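Long-range contacts in 4-hydroxy-3-methylbut-2-enyl diphosphate reductase (PDB 3DNF), which catalyses the last step of the non-mevalonate isoprenoid pathway, reductively converting HMBPP into isopentenyl and dimethylallyl diphosphate with the help of an iron-sulfur cluster: residues 22-27 against 48-53; 31-36 against 54-59; 145-150 against 173-178; 116-121 against 160-165; 210-215 against 250-255. All coordinates share one frame; numbering follows the deposited sequence. Where two conformers were deposited one is given.

Contact 1 of 5, residues 22-27 against 48-53; sequences LAEESL and NRLKNL
Glu24 and Arg49 carry the polar half of this helix-helix contact through a salt bridge in which one carboxylate oxygen takes two nitrogens. Glu24 OE2 lies 2.7 Å from Arg49 NH2 and 2.9 Å from Arg49 NH1, near the guanidinium plane and between its two terminal nitrogens. NH2 meets the oxygen nearly head-on to its C-O bond, whereas NH1 arrives on the anti side and out of the carboxylate plane. The two flat groups stand almost perpendicular, at 88°, and both N-H bonds are bent, as sharing a single acceptor requires. A bend at chi3 (68°) turns Arg49 NE out of line with the extended CB-CG-CD part, and Arg49 NE keeps a second salt bridge, to Glu46 of its own helix.

The helices 14-26 and 44-53 run side by side in nearly the same direction, 14° apart, and both pack against the parallel sheet of an open alpha/beta lobe; helix 44-53 links its strands 34-36 and 55-57. With 10.9 Å between the segment axes, long side chains must bridge the gap.

Apolar contacts adjoin the charges. The aliphatic part of Glu24 serves here too: its CG is 3.7 Å from Leu50 CD2 and 3.9 Å from Leu53 CD1. An alanine in place of Glu24 would probably leave the Arg49 guanidinium without this carboxylate and open a gap beside both leucines. Further along, Leu27 CD1 comes within 3.6 Å of Leu53 O and 4.2 Å of Leu53 CB.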
# COMPACT_ATOMS: atom_id res chain seq x y z
N LEU B 22 21.71 20.51 21.56
CA LEU B 22 21.82 21.78 20.84
C LEU B 22 21.36 22.94 21.72
O LEU B 22 21.91 24.03 21.67
CB LEU B 22 20.96 21.76 19.55
CG LEU B 22 21.51 20.89 18.41
CD1 LEU B 22 20.54 20.86 17.26
CD2 LEU B 22 22.89 21.38 17.90
N ALA B 23 20.33 22.70 22.50
CA ALA B 23 19.78 23.72 23.40
C ALA B 23 20.83 24.07 24.46
O ALA B 23 21.13 25.25 24.70
CB ALA B 23 18.51 23.17 24.08
N GLU B 24 21.43 23.05 25.05
CA GLU B 24 22.42 23.28 26.09
C GLU B 24 23.63 24.00 25.49
O GLU B 24 24.16 24.99 26.10
CB GLU B 24 22.79 21.96 26.74
CG GLU B 24 21.67 21.35 27.62
CD GLU B 24 22.00 19.90 28.03
OE1 GLU B 24 22.98 19.31 27.51
OE2 GLU B 24 21.26 19.31 28.84
N GLU B 25 24.06 23.55 24.32
CA GLU B 25 25.26 24.14 23.71
C GLU B 25 25.06 25.61 23.29
O GLU B 25 26.03 26.39 23.31
CB GLU B 25 25.81 23.29 22.56
CG GLU B 25 26.58 22.04 23.04
CD GLU B 25 28.11 22.11 22.89
OE1 GLU B 25 28.72 23.20 23.04
OE2 GLU B 25 28.72 21.04 22.65
N SER B 26 23.84 25.98 22.94
CA SER B 26 23.54 27.38 22.51
C SER B 26 23.80 28.42 23.58
O SER B 26 24.00 29.59 23.27
CB SER B 26 22.11 27.57 22.00
OG SER B 26 21.13 27.45 23.04
N LEU B 27 23.83 28.00 24.84
CA LEU B 27 24.14 28.93 25.94
C LEU B 27 25.54 29.55 25.75
O LEU B 27 25.73 30.67 26.17
CB LEU B 27 24.09 28.19 27.27
CG LEU B 27 22.65 27.82 27.69
CD1 LEU B 27 22.82 26.75 28.82
CD2 LEU B 27 21.95 29.03 28.23
N ASN B 48 12.24 21.78 33.62
CA ASN B 48 12.76 22.49 34.79
C ASN B 48 14.29 22.47 34.85
O ASN B 48 14.92 23.49 35.18
CB ASN B 48 12.22 21.89 36.09
CG ASN B 48 12.67 22.66 37.29
OD1 ASN B 48 12.17 23.74 37.55
ND2 ASN B 48 13.62 22.09 38.05
N ARG B 49 14.88 21.31 34.55
CA ARG B 49 16.36 21.17 34.58
C ARG B 49 16.95 22.17 33.60
O ARG B 49 17.88 22.92 33.94
CB ARG B 49 16.80 19.76 34.14
CG ARG B 49 18.32 19.57 34.17
CD ARG B 49 18.72 18.20 33.60
NE ARG B 49 18.46 18.11 32.16
CZ ARG B 49 19.25 18.65 31.22
NH1 ARG B 49 20.36 19.29 31.59
NH2 ARG B 49 18.92 18.54 29.95
N LEU B 50 16.36 22.24 32.41
CA LEU B 50 16.90 23.13 31.38
C LEU B 50 16.65 24.58 31.79
O LEU B 50 17.50 25.43 31.57
CB LEU B 50 16.24 22.84 30.04
CG LEU B 50 16.79 21.62 29.27
CD1 LEU B 50 15.75 21.21 28.19
CD2 LEU B 50 18.20 21.97 28.66
N LYS B 51 15.48 24.87 32.35
CA LYS B 51 15.19 26.23 32.84
C LYS B 51 16.27 26.69 33.85
O LYS B 51 16.79 27.82 33.78
CB LYS B 51 13.78 26.29 33.43
CG LYS B 51 13.36 27.71 33.82
CD LYS B 51 11.87 27.75 34.19
CE LYS B 51 11.37 29.19 34.45
NZ LYS B 51 12.14 29.92 35.52
N ASN B 52 16.64 25.80 34.75
CA ASN B 52 17.70 26.08 35.75
C ASN B 52 19.07 26.38 35.11
O ASN B 52 19.88 27.13 35.65
CB ASN B 52 17.76 24.95 36.76
CG ASN B 52 16.58 24.98 37.72
OD1 ASN B 52 15.94 26.03 37.89
ND2 ASN B 52 16.28 23.87 38.34
N LEU B 53 19.32 25.81 33.94
CA LEU B 53 20.54 26.14 33.16
C LEU B 53 20.49 27.45 32.40
O LEU B 53 21.55 27.93 31.92
CB LEU B 53 20.82 25.04 32.11
CG LEU B 53 21.25 23.65 32.52
CD1 LEU B 53 21.39 22.77 31.28
CD2 LEU B 53 22.56 23.69 33.34

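Contact 2 of 5, residues 31-36 against 54-59; sequences QGKVYT and GVFPSQ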
# COMPACT_ATOMS: atom_id res chain seq x y z
N GLN B 31 24.35 35.73 23.35
CA GLN B 31 24.45 36.97 24.11
C GLN B 31 23.15 37.35 24.80
O GLN B 31 23.15 38.04 25.82
CB GLN B 31 24.90 38.10 23.20
CG GLN B 31 25.30 39.34 23.97
CD GLN B 31 26.09 40.31 23.14
OE1 GLN B 31 27.32 40.37 23.23
NE2 GLN B 31 25.40 41.09 22.31
N GLY B 32 22.02 36.89 24.24
CA GLY B 32 20.71 37.22 24.76
C GLY B 32 20.13 36.06 25.52
O GLY B 32 20.85 35.08 25.80
N LYS B 33 18.84 36.14 25.83
CA LYS B 33 18.20 35.07 26.60
C LYS B 33 17.88 33.88 25.68
O LYS B 33 17.43 34.10 24.54
CB LYS B 33 16.93 35.60 27.24
CG LYS B 33 16.15 34.60 28.08
CD LYS B 33 15.29 35.33 29.09
CE LYS B 33 14.34 34.37 29.80
NZ LYS B 33 13.70 35.00 30.98
N VAL B 34 18.11 32.66 26.17
CA VAL B 34 17.85 31.42 25.39
C VAL B 34 16.48 30.80 25.67
O VAL B 34 16.15 30.42 26.82
CB VAL B 34 18.98 30.34 25.62
CG1 VAL B 34 18.66 29.07 24.78
CG2 VAL B 34 20.39 30.93 25.27
N TYR B 35 15.72 30.62 24.58
CA TYR B 35 14.38 30.02 24.67
C TYR B 35 14.33 28.82 23.74
O TYR B 35 14.94 28.82 22.67
CB TYR B 35 13.32 30.97 24.17
CG TYR B 35 13.10 32.19 25.00
CD1 TYR B 35 12.14 32.22 25.97
CD2 TYR B 35 13.85 33.36 24.75
CE1 TYR B 35 11.89 33.37 26.73
CE2 TYR B 35 13.63 34.49 25.49
CZ TYR B 35 12.66 34.51 26.47
OH TYR B 35 12.40 35.64 27.21
N THR B 36 13.53 27.83 24.16
CA THR B 36 13.03 26.82 23.25
C THR B 36 11.66 27.33 22.86
O THR B 36 10.99 28.07 23.61
CB THR B 36 12.96 25.38 23.92
OG1 THR B 36 12.13 25.39 25.09
CG2 THR B 36 14.38 24.85 24.27
N GLY B 54 19.30 28.00 32.23
CA GLY B 54 19.08 29.20 31.41
C GLY B 54 18.41 28.96 30.04
O GLY B 54 18.44 29.84 29.16
N VAL B 55 17.88 27.77 29.83
CA VAL B 55 17.11 27.45 28.62
C VAL B 55 15.61 27.46 28.96
O VAL B 55 15.11 26.56 29.62
CB VAL B 55 17.58 26.09 28.01
CG1 VAL B 55 16.69 25.71 26.83
CG2 VAL B 55 19.07 26.17 27.61
N PHE B 56 14.92 28.52 28.54
CA PHE B 56 13.55 28.79 28.99
C PHE B 56 12.55 28.37 27.95
O PHE B 56 12.74 28.63 26.79
CB PHE B 56 13.37 30.28 29.27
CG PHE B 56 14.29 30.81 30.37
CD1 PHE B 56 13.87 30.76 31.69
CD2 PHE B 56 15.57 31.28 30.09
CE1 PHE B 56 14.67 31.22 32.72
CE2 PHE B 56 16.38 31.75 31.12
CZ PHE B 56 15.92 31.73 32.44
N PRO B 57 11.46 27.72 28.40
CA PRO B 57 10.38 27.34 27.51
C PRO B 57 9.55 28.58 27.19
O PRO B 57 8.92 29.16 28.09
CB PRO B 57 9.59 26.36 28.36
CG PRO B 57 9.84 26.74 29.74
CD PRO B 57 11.23 27.30 29.80
N SER B 58 9.54 28.99 25.93
CA SER B 58 8.73 30.15 25.57
C SER B 58 7.23 29.94 25.82
O SER B 58 6.74 28.82 25.68
CB SER B 58 9.04 30.64 24.17
OG SER B 58 8.47 29.81 23.18
N GLN B 59 6.52 31.00 26.20
CA GLN B 59 5.09 30.89 26.49
C GLN B 59 4.23 31.59 25.42
O GLN B 59 3.05 31.29 25.30
CB GLN B 59 4.77 31.37 27.91
CG GLN B 59 4.65 32.86 28.13
CD GLN B 59 4.03 33.23 29.50
OE1 GLN B 59 2.82 33.16 29.69
NE2 GLN B 59 4.86 33.59 30.43
O HOH W 1 19.36 32.41 28.81
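Val34 and Phe56 join the ends of a beta-alpha-beta unit, in which strand 34-36, helix 44-53 and strand 55-57 bring two parallel strands edge to edge. The firm part is the backbone: Phe56 N gives an almost straight bond to Val34 O (2.8 Å), Thr36 N bonds Phe56 O, and Ser58 N bonds Thr36 O. On the buried face with Val34 and Val55, Thr36 CG2 packs 3.6 Å from Val55 CG1. Thr36 OG1, set between the backbone N and carbonyl carbon (chi1 58°), bonds Gly38 O in the following loop.

At the Gly54 end, where a Schellman motif ends the helix, the link is through a water, which accepts a hydrogen bond from Val34 N and donates one to Gly54 O. On the other face, the exposed Lys33 stretches across the Phe56 ring. Its CE lies 3.3 Å above the ring plane, displaced toward the rim on the CD2 side, and makes a CH-pi contact; the ammonium makes a cation-pi interaction. An alanine at Phe56 would probably deprive the lysine of this aromatic platform and set its end free to move. Lys33 NZ sits 4.0 Å from the Phe56 ring centroid, only 2° off the normal.

Contact 3 of 5, residues 145-150 against 173-178; sequences ETLEDI and KEVVGE
Glu174 meets Leu147 at the start of an interface made mostly by aliphatic groups, although two of its three helix residues are glutamates; no hydrogen bond crosses it. Glu174 holds CG anti to the backbone N (chi1 175°), 4.0 Å from each of Leu147 CD1 and CD2; a bend at chi2 then turns CD off the straight path. Its OE2 also lies 3.6 Å from Leu147 CD2, but the charge of that oxygen is met elsewhere, by Lys173 of the second subunit.

Val175 follows, with a methyl for each partner: CG2 stands 4.2 Å from Leu147 CD1, and CG1 the same distance from Ile150 CG2. One turn beyond Glu174, Glu178 repeats the bend at chi2 and offers its CG to Ile150 CD1 at 3.6 Å, the two side chains crossing at about a right angle. Its carboxylate is likewise engaged outside, with Trp182 NE1 and with Lys173 of the second subunit.

The 3-10 turn that presents Leu147 and Ile150 is held from within. Asp149 OD2 accepts from Glu145 N at 2.7 Å, through its anti lone pair, and from Thr146 N above the carboxylate plane, while OD1 pairs with Lys122.

Helix 169-182 packs on this turn and on Val144 of strand 141-144, outermost of its sheet within the chain, and its Val176 touches Val176 of the second subunit.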
# COMPACT_ATOMS: atom_id res chain seq x y z
N GLU B 145 -5.77 10.94 8.50
CA GLU B 145 -5.70 10.54 9.90
C GLU B 145 -6.56 9.32 10.15
O GLU B 145 -6.26 8.49 11.02
CB GLU B 145 -6.09 11.70 10.83
CG GLU B 145 -5.92 11.32 12.28
CD GLU B 145 -6.04 12.48 13.24
OE1 GLU B 145 -6.00 13.66 12.80
OE2 GLU B 145 -6.15 12.19 14.45
N THR B 146 -7.63 9.22 9.38
CA THR B 146 -8.46 8.03 9.38
C THR B 146 -8.75 7.64 7.94
O THR B 146 -8.55 8.43 7.02
CB THR B 146 -9.79 8.21 10.18
OG1 THR B 146 -10.66 9.10 9.46
CG2 THR B 146 -9.52 8.76 11.55
N LEU B 147 -9.24 6.42 7.72
CA LEU B 147 -9.38 5.91 6.38
C LEU B 147 -10.36 6.74 5.53
O LEU B 147 -10.18 6.86 4.32
CB LEU B 147 -9.74 4.42 6.40
CG LEU B 147 -9.30 3.50 5.26
CD1 LEU B 147 -7.82 3.63 4.88
CD2 LEU B 147 -9.61 2.06 5.67
N GLU B 148 -11.33 7.38 6.18
CA GLU B 148 -12.31 8.23 5.49
C GLU B 148 -11.66 9.46 4.85
O GLU B 148 -12.22 10.02 3.90
CB GLU B 148 -13.44 8.65 6.44
CG GLU B 148 -14.67 7.76 6.37
CD GLU B 148 -15.98 8.54 6.50
OE1 GLU B 148 -16.04 9.48 7.34
OE2 GLU B 148 -16.95 8.22 5.77
N ASP B 149 -10.48 9.84 5.35
CA ASP B 149 -9.72 10.98 4.80
C ASP B 149 -9.18 10.76 3.37
O ASP B 149 -8.84 11.73 2.69
CB ASP B 149 -8.56 11.35 5.71
CG ASP B 149 -9.00 11.98 7.03
OD1 ASP B 149 -10.05 12.63 7.08
OD2 ASP B 149 -8.25 11.87 8.03
N ILE B 150 -9.08 9.52 2.91
CA ILE B 150 -8.43 9.26 1.61
C ILE B 150 -9.22 9.68 0.36
O ILE B 150 -8.65 9.79 -0.73
CB ILE B 150 -7.95 7.79 1.46
CG1 ILE B 150 -9.14 6.84 1.32
CG2 ILE B 150 -7.07 7.41 2.62
CD1 ILE B 150 -8.70 5.43 0.92
N LYS B 173 0.22 0.95 6.64
CA LYS B 173 0.13 -0.21 5.74
C LYS B 173 -1.27 -0.29 5.06
O LYS B 173 -1.37 -0.54 3.85
CB LYS B 173 0.49 -1.50 6.49
CG LYS B 173 0.17 -2.76 5.72
CD LYS B 173 0.62 -3.99 6.46
CE LYS B 173 0.23 -5.21 5.67
NZ LYS B 173 0.56 -6.42 6.45
N GLU B 174 -2.31 -0.03 5.85
CA GLU B 174 -3.69 -0.03 5.38
C GLU B 174 -3.96 1.07 4.35
O GLU B 174 -4.60 0.79 3.32
CB GLU B 174 -4.67 0.10 6.57
CG GLU B 174 -6.14 0.23 6.20
CD GLU B 174 -6.73 -1.05 5.65
OE1 GLU B 174 -6.10 -2.12 5.80
OE2 GLU B 174 -7.83 -0.99 5.04
N VAL B 175 -3.52 2.31 4.67
CA VAL B 175 -3.70 3.47 3.79
C VAL B 175 -2.98 3.25 2.45
O VAL B 175 -3.54 3.51 1.38
CB VAL B 175 -3.15 4.80 4.42
CG1 VAL B 175 -3.19 5.94 3.36
CG2 VAL B 175 -3.97 5.17 5.61
N VAL B 176 -1.73 2.82 2.53
CA VAL B 176 -0.95 2.56 1.31
C VAL B 176 -1.65 1.51 0.41
O VAL B 176 -1.82 1.72 -0.78
CB VAL B 176 0.50 2.14 1.65
CG1 VAL B 176 1.21 1.54 0.40
CG2 VAL B 176 1.30 3.32 2.26
N GLY B 177 -2.06 0.39 1.00
CA GLY B 177 -2.67 -0.69 0.25
C GLY B 177 -3.99 -0.24 -0.36
O GLY B 177 -4.26 -0.49 -1.52
N GLU B 178 -4.78 0.49 0.43
CA GLU B 178 -6.07 0.95 -0.03
C GLU B 178 -5.96 1.94 -1.18
O GLU B 178 -6.57 1.75 -2.24
CB GLU B 178 -6.89 1.53 1.14
CG GLU B 178 -8.36 1.80 0.77
CD GLU B 178 -9.17 0.56 0.34
OE1 GLU B 178 -8.88 -0.58 0.79
OE2 GLU B 178 -10.11 0.73 -0.45

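Contact 4 of 5, residues 116-121 against 160-165; sequences VVLVGE and GIVAQT. With F3S (Fe3-s4 cluster), chain E.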
# COMPACT_ATOMS: atom_id res chain seq x y z
N VAL B 116 0.11 14.72 -2.79
CA VAL B 116 0.75 14.13 -1.59
C VAL B 116 -0.30 13.77 -0.53
O VAL B 116 -1.14 14.57 -0.13
CB VAL B 116 1.84 15.07 -1.02
CG1 VAL B 116 2.39 14.56 0.33
CG2 VAL B 116 2.99 15.16 -2.03
N VAL B 117 -0.17 12.55 -0.00
CA VAL B 117 -0.86 12.15 1.19
C VAL B 117 0.12 12.01 2.36
O VAL B 117 1.11 11.31 2.25
CB VAL B 117 -1.59 10.84 0.92
CG1 VAL B 117 -1.97 10.15 2.24
CG2 VAL B 117 -2.83 11.07 0.02
N LEU B 118 -0.12 12.76 3.41
CA LEU B 118 0.69 12.68 4.64
C LEU B 118 -0.14 11.88 5.64
O LEU B 118 -1.15 12.38 6.10
CB LEU B 118 1.00 14.08 5.17
CG LEU B 118 1.69 14.28 6.52
CD1 LEU B 118 2.99 13.50 6.53
CD2 LEU B 118 1.93 15.81 6.72
N VAL B 119 0.31 10.66 5.98
CA VAL B 119 -0.41 9.85 6.97
C VAL B 119 0.05 10.27 8.38
O VAL B 119 1.22 10.17 8.75
CB VAL B 119 -0.21 8.29 6.75
CG1 VAL B 119 -1.07 7.51 7.76
CG2 VAL B 119 -0.56 7.88 5.29
N GLY B 120 -0.88 10.86 9.13
CA GLY B 120 -0.52 11.40 10.44
C GLY B 120 -1.67 12.09 11.13
O GLY B 120 -2.79 12.11 10.61
N GLU B 121 -1.37 12.71 12.26
CA GLU B 121 -2.33 13.45 13.07
C GLU B 121 -2.44 14.92 12.61
O GLU B 121 -1.45 15.68 12.70
CB GLU B 121 -1.92 13.36 14.55
CG GLU B 121 -2.90 14.07 15.48
CD GLU B 121 -2.48 14.08 16.96
OE1 GLU B 121 -1.34 13.69 17.30
OE2 GLU B 121 -3.32 14.53 17.78
N GLY B 160 1.47 10.38 -4.08
CA GLY B 160 2.67 10.11 -3.27
C GLY B 160 2.35 10.10 -1.79
O GLY B 160 1.75 11.04 -1.25
N ILE B 161 2.87 9.08 -1.08
CA ILE B 161 2.50 8.88 0.29
C ILE B 161 3.70 8.94 1.20
O ILE B 161 4.69 8.22 0.95
CB ILE B 161 1.71 7.55 0.47
CG1 ILE B 161 0.53 7.54 -0.48
CG2 ILE B 161 1.24 7.33 1.93
CD1 ILE B 161 -0.20 6.21 -0.56
N VAL B 162 3.60 9.80 2.22
CA VAL B 162 4.61 9.85 3.28
C VAL B 162 3.94 9.70 4.66
O VAL B 162 2.70 9.62 4.76
CB VAL B 162 5.47 11.15 3.22
CG1 VAL B 162 6.24 11.17 1.91
CG2 VAL B 162 4.61 12.37 3.43
N ALA B 163 4.76 9.60 5.72
CA ALA B 163 4.23 9.39 7.07
C ALA B 163 4.79 10.40 8.05
O ALA B 163 5.94 10.85 7.95
CB ALA B 163 4.56 7.98 7.58
N GLN B 164 3.94 10.79 8.98
CA GLN B 164 4.42 11.44 10.19
C GLN B 164 5.41 10.44 10.83
O GLN B 164 5.20 9.23 10.79
CB GLN B 164 3.24 11.71 11.11
CG GLN B 164 3.58 12.50 12.37
CD GLN B 164 2.42 12.55 13.34
OE1 GLN B 164 1.32 12.08 13.04
NE2 GLN B 164 2.64 13.13 14.53
N THR B 165 6.54 10.95 11.34
CA THR B 165 7.62 10.05 11.84
C THR B 165 7.15 9.02 12.87
O THR B 165 7.66 7.89 12.92
CB THR B 165 8.82 10.83 12.42
OG1 THR B 165 8.41 11.65 13.54
CG2 THR B 165 9.51 11.73 11.31
FE1 F3S E . 12.49 9.52 15.53
FE3 F3S E . 13.50 12.03 15.33
FE4 F3S E . 12.79 10.98 17.44
S1 F3S E . 11.84 11.11 14.06
S2 F3S E . 11.36 9.34 17.50
S3 F3S E . 14.50 10.24 16.33
S4 F3S E . 12.78 13.14 17.20
O HOH W 2 0.63 12.33 16.53
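Gln164 stands in for main chain where the pairing of two strands runs out: its OE1 accepts from Glu121 N at 2.9 Å, prolonging the backbone bonding with a side-chain carbonyl. Strands 115-119 and 158-163 are the central neighbours of a four-stranded parallel sheet in an open alpha/beta lobe. Between them Val117 N binds Gly160 O, Val162 N binds Val117 O, Val119 N binds Val162 O and Gln164 N binds Val119 O. The bond from Val119 N to Val162 O is straight at its hydrogen (180°).

The two faces are packed differently. On one, Leu118 CD1 approaches Val162 CG2 to 3.7 Å, and helices 97-111 and 125-136 cover the pair. On the other, Val119 CG2 meets Ile161 CG2 at 3.9 Å on the side covered by helix 169-182.

Beyond the last bridge Gly120 passes close to Gln164; a CB there would lie 2.8 Å from Gln164 CB, a clash that the absent side chain avoids. In Gln164, CG is anti to the backbone N (chi1 -175°), and the chain stays extended beyond it, which carries the amide past the strand end. NE2 donates to a water that in turn donates to Glu121 OE1, so both ends of the amide are held, which probably fixes which way round it lies.

The strand end also delivers Thr165 to the iron-sulfur pocket, where it is predicted to bind substrate. Thr165 OG1 is hydrogen-bonded to Glu126, the predicted proton donor, and Thr165 CB lies 3.4 Å from cluster sulfur S1.

Contact 5 of 5, residues 210-215 against 250-255; sequences VDVMII and EWFRGV
Val212 holds CG1 between its backbone N and carbonyl carbon (chi1 41°), and Val255 holds its own CG1 anti to the backbone N (chi1 177°); with these settings the two methyls meet at 3.8 Å. The same Val212 methyl touches the Phe252 ring, 4.0 Å from CD2, the side chains crossing at about a right angle. Ile214, two residues on, faces the same way and meets Phe252 tip to tip, its CD1 3.9 Å from CZ. That methyl also brushes Trp251 CE3 at 4.2 Å, and Trp251 is stacked in turn on Tyr239.

At the outer end, Asp211 and Val255 slide past each other in opposite directions, with Asp211 CB 3.6 Å from Val255 CG1. The carboxylate looks beyond the segment: Asp211 OD2 accepts from Lys256 N. A type II turn from Phe252 to Val255, with Gly254 at positive phi, brings the chain round so that Phe252 and Val255 both reach Val212.

No hydrogen bond joins the two segments. Helix 268-281 adds Ile278 against both Ile214 and Phe252, completing an apolar layer on one face of strand 212-216. Such a layer, between a parallel sheet and its flanking helix, is characteristic of an open alpha/beta lobe.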
# COMPACT_ATOMS: atom_id res chain seq x y z
N VAL B 210 15.62 -11.24 32.85
CA VAL B 210 15.84 -10.60 34.15
C VAL B 210 14.73 -10.98 35.14
O VAL B 210 13.67 -11.45 34.74
CB VAL B 210 15.93 -9.02 34.06
CG1 VAL B 210 17.10 -8.55 33.20
CG2 VAL B 210 14.61 -8.41 33.57
N ASP B 211 14.98 -10.77 36.43
CA ASP B 211 13.98 -11.05 37.46
C ASP B 211 12.88 -9.99 37.55
O ASP B 211 11.70 -10.32 37.61
CB ASP B 211 14.64 -11.26 38.82
CG ASP B 211 15.40 -12.61 38.87
OD1 ASP B 211 14.65 -13.70 38.51
OD2 ASP B 211 16.76 -12.58 39.25
N VAL B 212 13.28 -8.72 37.56
CA VAL B 212 12.32 -7.62 37.63
C VAL B 212 12.60 -6.65 36.50
O VAL B 212 13.76 -6.39 36.18
CB VAL B 212 12.36 -6.87 39.00
CG1 VAL B 212 13.80 -6.68 39.48
CG2 VAL B 212 11.65 -5.51 38.92
N MET B 213 11.52 -6.16 35.90
CA MET B 213 11.56 -5.12 34.89
C MET B 213 11.02 -3.81 35.47
O MET B 213 9.92 -3.79 36.03
CB MET B 213 10.75 -5.55 33.66
CG MET B 213 11.54 -6.36 32.64
SD MET B 213 12.99 -5.46 31.99
CE MET B 213 12.27 -4.16 30.98
N ILE B 214 11.80 -2.74 35.34
CA ILE B 214 11.37 -1.38 35.67
C ILE B 214 11.18 -0.55 34.41
O ILE B 214 12.11 -0.41 33.61
CB ILE B 214 12.38 -0.65 36.62
CG1 ILE B 214 12.68 -1.49 37.88
CG2 ILE B 214 11.88 0.77 36.97
CD1 ILE B 214 11.45 -1.87 38.74
N ILE B 215 9.98 0.00 34.23
CA ILE B 215 9.65 0.87 33.10
C ILE B 215 9.39 2.28 33.62
O ILE B 215 8.49 2.50 34.44
CB ILE B 215 8.43 0.32 32.29
CG1 ILE B 215 8.69 -1.10 31.72
CG2 ILE B 215 7.97 1.32 31.22
CD1 ILE B 215 9.91 -1.24 30.80
N GLU B 250 10.49 -3.84 48.50
CA GLU B 250 9.85 -5.15 48.44
C GLU B 250 10.11 -5.88 47.12
O GLU B 250 10.34 -7.10 47.11
CB GLU B 250 8.34 -5.00 48.66
CG GLU B 250 7.58 -6.31 48.82
CD GLU B 250 6.11 -6.12 49.13
OE1 GLU B 250 5.58 -6.89 49.96
OE2 GLU B 250 5.50 -5.19 48.56
N TRP B 251 10.08 -5.12 46.01
CA TRP B 251 10.21 -5.68 44.67
C TRP B 251 11.58 -6.32 44.40
O TRP B 251 11.69 -7.19 43.50
CB TRP B 251 9.95 -4.62 43.59
CG TRP B 251 8.65 -3.85 43.67
CD1 TRP B 251 7.51 -4.22 44.33
CD2 TRP B 251 8.35 -2.60 43.03
NE1 TRP B 251 6.53 -3.27 44.16
CE2 TRP B 251 7.02 -2.26 43.36
CE3 TRP B 251 9.08 -1.73 42.20
CZ2 TRP B 251 6.40 -1.09 42.90
CZ3 TRP B 251 8.47 -0.56 41.75
CH2 TRP B 251 7.14 -0.26 42.10
N PHE B 252 12.61 -5.88 45.17
CA PHE B 252 13.98 -6.32 44.91
C PHE B 252 14.52 -7.36 45.90
O PHE B 252 15.74 -7.51 46.07
CB PHE B 252 14.90 -5.11 44.83
CG PHE B 252 14.42 -4.08 43.86
CD1 PHE B 252 13.74 -2.95 44.31
CD2 PHE B 252 14.60 -4.25 42.49
CE1 PHE B 252 13.27 -2.00 43.42
CE2 PHE B 252 14.14 -3.31 41.59
CZ PHE B 252 13.48 -2.18 42.05
N ARG B 253 13.61 -8.10 46.53
CA ARG B 253 14.02 -9.20 47.39
C ARG B 253 14.43 -10.40 46.52
O ARG B 253 13.63 -10.81 45.56
CB ARG B 253 12.89 -9.59 48.35
CG ARG B 253 12.44 -8.48 49.29
CD ARG B 253 11.28 -8.94 50.15
NE ARG B 253 10.54 -7.82 50.71
CZ ARG B 253 9.40 -7.93 51.41
NH1 ARG B 253 8.86 -9.12 51.64
NH2 ARG B 253 8.81 -6.84 51.88
N GLY B 254 15.68 -10.93 46.86
CA GLY B 254 16.19 -12.16 46.23
C GLY B 254 16.35 -12.08 44.72
O GLY B 254 16.20 -13.08 44.02
N VAL B 255 16.66 -10.89 44.22
CA VAL B 255 16.82 -10.64 42.78
C VAL B 255 18.30 -10.75 42.38
O VAL B 255 19.19 -10.41 43.17
CB VAL B 255 16.25 -9.25 42.39
CG1 VAL B 255 16.48 -8.95 40.92
CG2 VAL B 255 14.76 -9.18 42.71

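In the fold
The five contacts fall into three separate regions, each built on a parallel four-stranded sheet, in keeping with the trilobal shape of the enzyme. Contacts 1 and 2 share one lobe, their centres about 8 Å apart, and their segments alternate along the chain. Contacts 3 and 4 form a second pair, about 10 Å between centres and again interleaved, with helix 169-182 following strand 158-163. Contact 5 comes last and alone, in the sheet containing strand 212-216, its centre 34 to 42 Å from the others. Each lobe is therefore stitched together by its own contacts, while the cluster, ligated by cysteines from distant parts of the chain, is where the lobes converge.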